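PDB 6IVH: segregation and condensation protein A from Thermococcus onnurineus, which probably serves as the kleisin subunit of an archaeal Smc-based condensin that organises chromosomes, this chain being its N-terminal domain. Local coordinates for residues I31-T35 with L63-K67; Y38-L42 with A56-A60; E69-A74 with P97-R103. One frame throughout, in Å; residues are numbered along the deposited sequence.

Contact 1: residues I31-T35 with L63-K67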
loop_
_atom_site.group_PDB
_atom_site.type_symbol
_atom_site.label_atom_id
_atom_site.label_comp_id
_atom_site.label_asym_id
_atom_site.label_seq_id
_atom_site.Cartn_x
_atom_site.Cartn_y
_atom_site.Cartn_z
ATOM N N ILE A 31 -4.754 -7.429 -1.842
ATOM C CA ILE A 31 -4.297 -6.546 -0.769
ATOM C C ILE A 31 -3.425 -7.302 0.226
ATOM O O ILE A 31 -2.556 -6.709 0.878
ATOM C CB ILE A 31 -5.500 -5.872 -0.077
ATOM C CG1 ILE A 31 -5.032 -4.753 0.854
ATOM C CG2 ILE A 31 -6.311 -6.885 0.706
ATOM C CD1 ILE A 31 -4.274 -3.657 0.150
ATOM N N VAL A 32 -3.632 -8.614 0.359
ATOM C CA VAL A 32 -2.771 -9.416 1.222
ATOM C C VAL A 32 -1.397 -9.583 0.587
ATOM O O VAL A 32 -0.363 -9.425 1.248
ATOM C CB VAL A 32 -3.429 -10.777 1.517
ATOM C CG1 VAL A 32 -2.504 -11.648 2.354
ATOM C CG2 VAL A 32 -4.764 -10.578 2.222
ATOM N N ASP A 33 -1.364 -9.893 -0.709
ATOM C CA ASP A 33 -0.087 -10.040 -1.398
ATOM C C ASP A 33 0.572 -8.691 -1.652
ATOM O O ASP A 33 1.804 -8.604 -1.693
ATOM C CB ASP A 33 -0.288 -10.792 -2.714
ATOM C CG ASP A 33 -0.917 -12.158 -2.513
ATOM O OD1 ASP A 33 -0.824 -12.699 -1.389
ATOM O OD2 ASP A 33 -1.503 -12.692 -3.479
ATOM N N LEU A 34 -0.226 -7.632 -1.817
ATOM C CA LEU A 34 0.332 -6.307 -2.074
ATOM C C LEU A 34 1.026 -5.738 -0.844
ATOM O O LEU A 34 1.999 -4.986 -0.978
ATOM C CB LEU A 34 -0.774 -5.359 -2.547
ATOM C CG LEU A 34 -0.443 -3.921 -2.971
ATOM C CD1 LEU A 34 -0.402 -2.951 -1.790
ATOM C CD2 LEU A 34 0.861 -3.875 -3.751
ATOM N N THR A 35 0.544 -6.078 0.353
ATOM C CA THR A 35 1.059 -5.454 1.568
ATOM C C THR A 35 2.538 -5.766 1.773
ATOM O O THR A 35 3.342 -4.864 2.037
ATOM C CB THR A 35 0.239 -5.903 2.776
ATOM O OG1 THR A 35 -1.131 -5.529 2.581
ATOM C CG2 THR A 35 0.761 -5.248 4.047
ATOM N N LEU A 63 -1.874 -0.698 5.208
ATOM C CA LEU A 63 -1.935 -1.889 4.366
ATOM C C LEU A 63 -1.906 -3.166 5.194
ATOM O O LEU A 63 -2.514 -4.170 4.803
ATOM C CB LEU A 63 -0.784 -1.885 3.360
ATOM C CG LEU A 63 -0.859 -0.812 2.275
ATOM C CD1 LEU A 63 0.337 -0.904 1.340
ATOM C CD2 LEU A 63 -2.161 -0.935 1.502
ATOM N N VAL A 64 -1.208 -3.155 6.331
ATOM C CA VAL A 64 -1.205 -4.327 7.199
ATOM C C VAL A 64 -2.596 -4.568 7.770
ATOM O O VAL A 64 -3.065 -5.712 7.837
ATOM C CB VAL A 64 -0.150 -4.170 8.309
ATOM C CG1 VAL A 64 -0.303 -5.272 9.347
ATOM C CG2 VAL A 64 1.248 -4.202 7.715
ATOM N N ARG A 65 -3.285 -3.498 8.179
ATOM C CA ARG A 65 -4.650 -3.653 8.673
ATOM C C ARG A 65 -5.595 -4.094 7.564
ATOM O O ARG A 65 -6.451 -4.959 7.779
ATOM C CB ARG A 65 -5.139 -2.348 9.300
ATOM C CG ARG A 65 -6.623 -2.364 9.648
ATOM C CD ARG A 65 -7.093 -1.028 10.200
ATOM N NE ARG A 65 -6.824 0.074 9.278
ATOM C CZ ARG A 65 -7.610 0.408 8.260
ATOM N NH1 ARG A 65 -8.719 -0.278 8.020
ATOM N NH2 ARG A 65 -7.284 1.429 7.477
HETATM N N MSE A 66 -5.452 -3.519 6.373
HETATM C CA MSE A 66 -6.336 -3.850 5.263
HETATM C C MSE A 66 -6.154 -5.295 4.812
HETATM O O MSE A 66 -7.086 -5.911 4.294
HETATM C CB MSE A 66 -6.102 -2.897 4.089
HETATM C CG MSE A 66 -6.518 -1.467 4.380
HETATM SE SE MSE A 66 -6.170 -0.256 2.899
HETATM C CE MSE A 66 -7.427 -1.004 1.613
ATOM N N LYS A 67 -4.953 -5.837 5.015
ATOM C CA LYS A 67 -4.707 -7.233 4.678
ATOM C C LYS A 67 -5.106 -8.179 5.802
ATOM O O LYS A 67 -5.454 -9.335 5.533
ATOM C CB LYS A 67 -3.233 -7.446 4.312
ATOM C CG LYS A 67 -2.380 -8.099 5.391
ATOM C CD LYS A 67 -1.167 -8.789 4.778
ATOM C CE LYS A 67 -0.277 -9.425 5.839
ATOM N NZ LYS A 67 0.401 -8.410 6.696
#
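Lys67 lies with its aliphatic chain across Val32 and Thr35. Its CB presses on Thr35 OG1 at 3.3 Å and also meets Ile31 O, while CG stays near the same hydroxyl. Lys67 CD then reaches the backbone of the facing helix, 3.7 Å from Val32 O, and touches Thr35 CB and Val32 CG1. A bend at the last torsion of Lys67 (chi4 -68°) brings its NZ back beside the methyl CG2 of Thr35. The two segments belong to helices 31-47 and 54-72, an antiparallel helical hairpin in this kleisin N-terminal domain; the segment axes run at 150° to each other and come within 8.5 Å. Thr35 OG1 donates to Ile31 O one turn back, almost in line with the carbonyl, though the modelled length of 2.5 Å is doubtful. Thr35 OG1 also lies 2.9 Å from Leu63 O. Beside these oxygens the contact is mostly apolar: Ile31 CD1 meets Leu63 CD2 at 3.7 Å, and Leu34 CD1 packs on the other Leu63 methyl, CD1. The Ile31 side chain crosses that of selenomethionine Met66 at about a right angle, Ile31 CG1 touching Met66 CB at 3.9 Å. Leu15 and Leu18 of helix 11-20 pack on Leu34.

Contact 2: residues Y38-L42 with A56-A60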
loop_
_atom_site.group_PDB
_atom_site.type_symbol
_atom_site.label_atom_id
_atom_site.label_comp_id
_atom_site.label_asym_id
_atom_site.label_seq_id
_atom_site.Cartn_x
_atom_site.Cartn_y
_atom_site.Cartn_z
ATOM N N TYR A 38 4.778 -4.096 -0.772
ATOM C CA TYR A 38 5.018 -2.713 -0.376
ATOM C C TYR A 38 6.089 -2.631 0.703
ATOM O O TYR A 38 6.976 -1.770 0.647
ATOM C CB TYR A 38 3.715 -2.078 0.112
ATOM C CG TYR A 38 3.842 -0.634 0.547
ATOM C CD1 TYR A 38 4.177 -0.306 1.857
ATOM C CD2 TYR A 38 3.613 0.400 -0.348
ATOM C CE1 TYR A 38 4.290 1.013 2.255
ATOM C CE2 TYR A 38 3.725 1.719 0.040
ATOM C CZ TYR A 38 4.062 2.021 1.342
ATOM O OH TYR A 38 4.172 3.338 1.729
ATOM N N ILE A 39 6.020 -3.517 1.698
ATOM C CA ILE A 39 7.004 -3.504 2.776
ATOM C C ILE A 39 8.373 -3.926 2.255
ATOM O O ILE A 39 9.403 -3.379 2.669
ATOM C CB ILE A 39 6.529 -4.401 3.932
ATOM C CG1 ILE A 39 5.283 -3.796 4.587
ATOM C CG2 ILE A 39 7.641 -4.608 4.948
ATOM C CD1 ILE A 39 4.733 -4.614 5.737
ATOM N N GLU A 40 8.406 -4.903 1.344
ATOM C CA GLU A 40 9.667 -5.294 0.719
ATOM C C GLU A 40 10.348 -4.094 0.078
ATOM O O GLU A 40 11.519 -3.810 0.353
ATOM C CB GLU A 40 9.430 -6.390 -0.324
ATOM C CG GLU A 40 9.137 -7.771 0.249
ATOM C CD GLU A 40 8.763 -8.780 -0.825
ATOM O OE1 GLU A 40 9.129 -8.566 -2.001
ATOM O OE2 GLU A 40 8.100 -9.787 -0.494
ATOM N N ARG A 41 9.618 -3.367 -0.771
ATOM C CA ARG A 41 10.194 -2.202 -1.435
ATOM C C ARG A 41 10.523 -1.103 -0.434
ATOM O O ARG A 41 11.554 -0.433 -0.560
ATOM C CB ARG A 41 9.239 -1.683 -2.509
ATOM C CG ARG A 41 9.711 -0.417 -3.197
ATOM C CD ARG A 41 10.916 -0.693 -4.085
ATOM N NE ARG A 41 11.200 0.430 -4.971
ATOM C CZ ARG A 41 12.305 0.551 -5.698
ATOM N NH1 ARG A 41 13.243 -0.385 -5.648
ATOM N NH2 ARG A 41 12.472 1.613 -6.473
ATOM N N LEU A 42 9.663 -0.908 0.569
ATOM C CA LEU A 42 9.942 0.087 1.600
ATOM C C LEU A 42 11.234 -0.235 2.339
ATOM O O LEU A 42 11.993 0.670 2.705
ATOM C CB LEU A 42 8.774 0.169 2.580
ATOM C CG LEU A 42 8.891 1.237 3.664
ATOM C CD1 LEU A 42 8.994 2.614 3.031
ATOM C CD2 LEU A 42 7.711 1.164 4.618
ATOM N N ALA A 56 4.414 7.456 3.624
ATOM C CA ALA A 56 4.823 6.135 3.160
ATOM C C ALA A 56 5.050 5.176 4.322
ATOM O O ALA A 56 4.830 3.968 4.178
ATOM C CB ALA A 56 6.085 6.243 2.304
ATOM N N ILE A 57 5.490 5.689 5.471
ATOM C CA ILE A 57 5.616 4.849 6.656
ATOM C C ILE A 57 4.239 4.513 7.214
ATOM O O ILE A 57 3.959 3.360 7.561
ATOM C CB ILE A 57 6.503 5.541 7.707
ATOM C CG1 ILE A 57 7.932 5.709 7.180
ATOM C CG2 ILE A 57 6.496 4.763 9.009
ATOM C CD1 ILE A 57 8.838 6.493 8.108
ATOM N N LEU A 58 3.356 5.512 7.297
ATOM C CA LEU A 58 2.007 5.282 7.805
ATOM C C LEU A 58 1.200 4.378 6.879
ATOM O O LEU A 58 0.363 3.599 7.352
ATOM C CB LEU A 58 1.291 6.619 8.000
ATOM C CG LEU A 58 -0.190 6.586 8.387
ATOM C CD1 LEU A 58 -0.391 5.858 9.705
ATOM C CD2 LEU A 58 -0.745 7.998 8.459
ATOM N N ALA A 59 1.436 4.463 5.567
ATOM C CA ALA A 59 0.699 3.626 4.627
ATOM C C ALA A 59 0.981 2.146 4.848
ATOM O O ALA A 59 0.122 1.302 4.570
ATOM C CB ALA A 59 1.040 4.026 3.190
ATOM N N ALA A 60 2.174 1.812 5.343
ATOM C CA ALA A 60 2.492 0.416 5.633
ATOM C C ALA A 60 1.584 -0.135 6.724
ATOM O O ALA A 60 1.069 -1.254 6.613
ATOM C CB ALA A 60 3.961 0.285 6.034
#
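Ala60 CB packs against two side chains of the facing helix, Tyr38 and Leu42. Ala60 CB is 3.9 Å from Tyr38 CE1, and Leu42 CD2 also touches it. Ala59 CB adds a second small contact, lying obliquely to the ring at 4.1 Å from Tyr38 CZ. With CG anti to the backbone N (chi1 -180°), the Tyr38 side chain spans the space between the helices and delivers its phenol to the alanine backbone opposite. The hairpin formed by helices 31-47 and 54-72 is wide here, its segment axes 10.7 Å apart, and one large aromatic residue faces three alanines. Leu63, a turn further along helix 54-72, packs on the same ring, and Ile14 of helix 11-20 touches the Tyr38 side chain. Further out, Leu42 CD2 comes to 4.0 Å from Ala56 O. This carbonyl oxygen lies at the ring edge, near the ring plane, and receives the hydrogen bond from Tyr38 OH at 2.6 Å. The hydroxyl approaches in the carbonyl plane on a lone pair, at a C=O...O angle of 113°, so the phenol oxygen comes in from the side of the carbonyl. Ala56 CB and Ala59 CB also border this hydroxyl, each 3.5 Å from Tyr38 OH, and Ser53 OG is hydrogen-bonded to Ala56 N.

Contact 3: residues E69-A74 with P97-R103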
loop_
_atom_site.group_PDB
_atom_site.type_symbol
_atom_site.label_atom_id
_atom_site.label_comp_id
_atom_site.label_asym_id
_atom_site.label_seq_id
_atom_site.Cartn_x
_atom_site.Cartn_y
_atom_site.Cartn_z
ATOM N N GLU A 69 -7.786 -7.616 7.839
ATOM C CA GLU A 69 -9.236 -7.703 7.711
ATOM C C GLU A 69 -9.630 -8.493 6.469
ATOM O O GLU A 69 -10.619 -9.233 6.487
ATOM C CB GLU A 69 -9.842 -6.301 7.682
ATOM C CG GLU A 69 -9.416 -5.429 8.853
ATOM C CD GLU A 69 -9.928 -4.005 8.741
ATOM O OE1 GLU A 69 -10.603 -3.540 9.685
ATOM O OE2 GLU A 69 -9.657 -3.350 7.710
ATOM N N ALA A 70 -8.865 -8.358 5.384
ATOM C CA ALA A 70 -9.145 -9.142 4.185
ATOM C C ALA A 70 -9.034 -10.634 4.466
ATOM O O ALA A 70 -9.845 -11.428 3.975
ATOM C CB ALA A 70 -8.200 -8.738 3.057
ATOM N N LEU A 71 -8.035 -11.036 5.255
ATOM C CA LEU A 71 -7.893 -12.444 5.605
ATOM C C LEU A 71 -8.993 -12.901 6.552
ATOM O O LEU A 71 -9.427 -14.057 6.483
ATOM C CB LEU A 71 -6.524 -12.695 6.230
ATOM C CG LEU A 71 -5.352 -12.759 5.256
ATOM C CD1 LEU A 71 -4.054 -12.572 6.008
ATOM C CD2 LEU A 71 -5.356 -14.081 4.506
ATOM N N LEU A 72 -9.451 -12.020 7.442
ATOM C CA LEU A 72 -10.512 -12.376 8.374
ATOM C C LEU A 72 -11.895 -12.324 7.739
ATOM O O LEU A 72 -12.828 -12.935 8.271
ATOM C CB LEU A 72 -10.471 -11.454 9.595
ATOM C CG LEU A 72 -9.225 -11.540 10.480
ATOM C CD1 LEU A 72 -9.303 -10.532 11.613
ATOM C CD2 LEU A 72 -9.044 -12.949 11.025
ATOM N N TYR A 73 -12.050 -11.617 6.619
ATOM C CA TYR A 73 -13.337 -11.474 5.935
ATOM C C TYR A 73 -13.121 -11.797 4.458
ATOM O O TYR A 73 -12.787 -10.912 3.666
ATOM C CB TYR A 73 -13.912 -10.072 6.138
ATOM C CG TYR A 73 -13.825 -9.583 7.569
ATOM C CD1 TYR A 73 -14.479 -10.252 8.595
ATOM C CD2 TYR A 73 -13.095 -8.446 7.893
ATOM C CE1 TYR A 73 -14.400 -9.809 9.905
ATOM C CE2 TYR A 73 -13.008 -7.996 9.199
ATOM C CZ TYR A 73 -13.664 -8.680 10.200
ATOM O OH TYR A 73 -13.584 -8.233 11.499
ATOM N N ALA A 74 -13.319 -13.066 4.102
ATOM C CA ALA A 74 -13.113 -13.563 2.740
ATOM C C ALA A 74 -11.696 -13.282 2.249
ATOM O O ALA A 74 -10.727 -13.859 2.749
ATOM C CB ALA A 74 -14.139 -12.957 1.784
ATOM N N PRO A 97 -13.450 -4.347 11.433
ATOM C CA PRO A 97 -14.256 -4.089 10.237
ATOM C C PRO A 97 -14.764 -2.650 10.158
ATOM O O PRO A 97 -13.971 -1.740 9.902
ATOM C CB PRO A 97 -15.420 -5.076 10.386
ATOM C CG PRO A 97 -15.470 -5.433 11.867
ATOM C CD PRO A 97 -14.278 -4.816 12.555
ATOM N N LEU A 98 -16.064 -2.463 10.384
ATOM C CA LEU A 98 -16.727 -1.162 10.273
ATOM C C LEU A 98 -16.409 -0.520 8.920
ATOM O O LEU A 98 -15.992 0.635 8.813
ATOM C CB LEU A 98 -16.370 -0.266 11.473
ATOM C CG LEU A 98 -16.730 1.224 11.672
ATOM C CD1 LEU A 98 -15.646 2.247 11.249
ATOM C CD2 LEU A 98 -18.110 1.555 11.083
ATOM N N ARG A 99 -16.602 -1.316 7.870
ATOM C CA ARG A 99 -16.486 -0.906 6.474
ATOM C C ARG A 99 -16.756 -2.141 5.627
ATOM O O ARG A 99 -16.728 -3.273 6.120
ATOM C CB ARG A 99 -15.114 -0.317 6.119
ATOM C CG ARG A 99 -13.989 -1.341 6.025
ATOM C CD ARG A 99 -12.737 -0.731 5.402
ATOM N NE ARG A 99 -11.642 -1.695 5.300
ATOM C CZ ARG A 99 -11.401 -2.447 4.230
ATOM N NH1 ARG A 99 -12.174 -2.343 3.156
ATOM N NH2 ARG A 99 -10.382 -3.298 4.228
ATOM N N ARG A 100 -17.027 -1.910 4.345
ATOM C CA ARG A 100 -17.081 -2.995 3.370
ATOM C C ARG A 100 -15.656 -3.470 3.120
ATOM O O ARG A 100 -14.895 -2.835 2.385
ATOM C CB ARG A 100 -17.746 -2.529 2.080
ATOM C CG ARG A 100 -18.457 -3.630 1.308
ATOM C CD ARG A 100 -19.257 -3.051 0.156
ATOM N NE ARG A 100 -20.130 -1.979 0.619
ATOM C CZ ARG A 100 -21.392 -2.152 0.995
ATOM N NH1 ARG A 100 -21.940 -3.358 0.959
ATOM N NH2 ARG A 100 -22.105 -1.120 1.410
ATOM N N VAL A 101 -15.280 -4.581 3.746
ATOM C CA VAL A 101 -13.914 -5.086 3.662
ATOM C C VAL A 101 -13.752 -5.870 2.366
ATOM O O VAL A 101 -14.397 -6.907 2.171
ATOM C CB VAL A 101 -13.564 -5.950 4.881
ATOM C CG1 VAL A 101 -12.302 -6.751 4.616
ATOM C CG2 VAL A 101 -13.379 -5.074 6.109
ATOM N N GLU A 102 -12.893 -5.375 1.478
ATOM C CA GLU A 102 -12.608 -6.016 0.204
ATOM C C GLU A 102 -11.230 -6.664 0.255
ATOM O O GLU A 102 -10.321 -6.179 0.936
ATOM C CB GLU A 102 -12.668 -4.999 -0.949
ATOM C CG GLU A 102 -13.763 -3.934 -0.813
ATOM C CD GLU A 102 -15.004 -4.236 -1.640
ATOM O OE1 GLU A 102 -15.672 -3.277 -2.073
ATOM O OE2 GLU A 102 -15.321 -5.427 -1.829
ATOM N N ARG A 103 -11.078 -7.766 -0.480
ATOM C CA ARG A 103 -9.774 -8.391 -0.647
ATOM C C ARG A 103 -9.083 -7.989 -1.943
ATOM O O ARG A 103 -7.857 -7.840 -1.957
ATOM C CB ARG A 103 -9.898 -9.919 -0.588
ATOM C CG ARG A 103 -8.685 -10.658 -1.137
ATOM C CD ARG A 103 -8.155 -11.700 -0.176
ATOM N NE ARG A 103 -6.820 -12.133 -0.572
ATOM C CZ ARG A 103 -6.221 -13.224 -0.112
ATOM N NH1 ARG A 103 -6.844 -14.001 0.762
ATOM N NH2 ARG A 103 -5.003 -13.540 -0.530
#
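Tyr73 has CG anti to its carbonyl carbon (chi1 -45°) and Val101 has CG1 anti to its backbone N (chi1 165°), which brings the tyrosine ring and the valine methyls together. The arrangement is the C-terminal end of helix 54-72 packed against a returning loop: Tyr73 is the first residue to leave helical geometry, and residues 97-103 pass alongside on their way to the short strand 104-105. Val101 CG1 lies at the edge of the tyrosine ring, 3.8 Å from Tyr73 CD2, and also rests 3.5 Å from Glu69 O. Further along the ring, Tyr73 CE2 meets Pro97 CB at 4.0 Å, and the hydroxyl reaches the proline ring, Tyr73 OH being 3.4 Å from Pro97 CG. Over one ring face stands Leu72 CB, 4.1 Å above the plane. Were Tyr73 an alanine, Pro97 CB and CG would probably lose the phenol they rest on and Val101 its ring edge, leaving a gap there. Glu69 and Arg99 form a rather long salt bridge, Glu69 OE2 coming to 3.5 Å from Arg99 NE at the guanidinium edge, the two planes 54° apart. Val101 CG2 sits 3.7 Å above the Arg99 guanidinium plane, over its centre, so one valine serves ring, helix and arginine. At the other end of the loop Ala70 packs on the Arg103 backbone. Arg103 NE makes a salt bridge to Asp30 OD1, while terminal Arg103 NH1 lies 4.0 Å from Leu71 CD2.

Contacts 1 and 2 are both buried and hold the same pair, helices 31-47 and 54-72; contact 2 is nested inside the chain loop that contact 1 closes, and they join where Val64 CG2 packs on Ile39 CD1. Contact 3 lies at the surface and ties the end of helix 54-72 to a loop. Its chemistry follows its place: a salt bridge and an aromatic edge, against branched aliphatics, a threonine and a lysine chain in contact 1 and small alanines round a phenol in contact 2. Contact 1 meets contact 3 through Ile31 CG2 on Ala70 CB and a probable hydrogen bond of Ile31 N to Arg103 O, whereas contacts 2 and 3 stay about 11 Å apart at their nearest atoms.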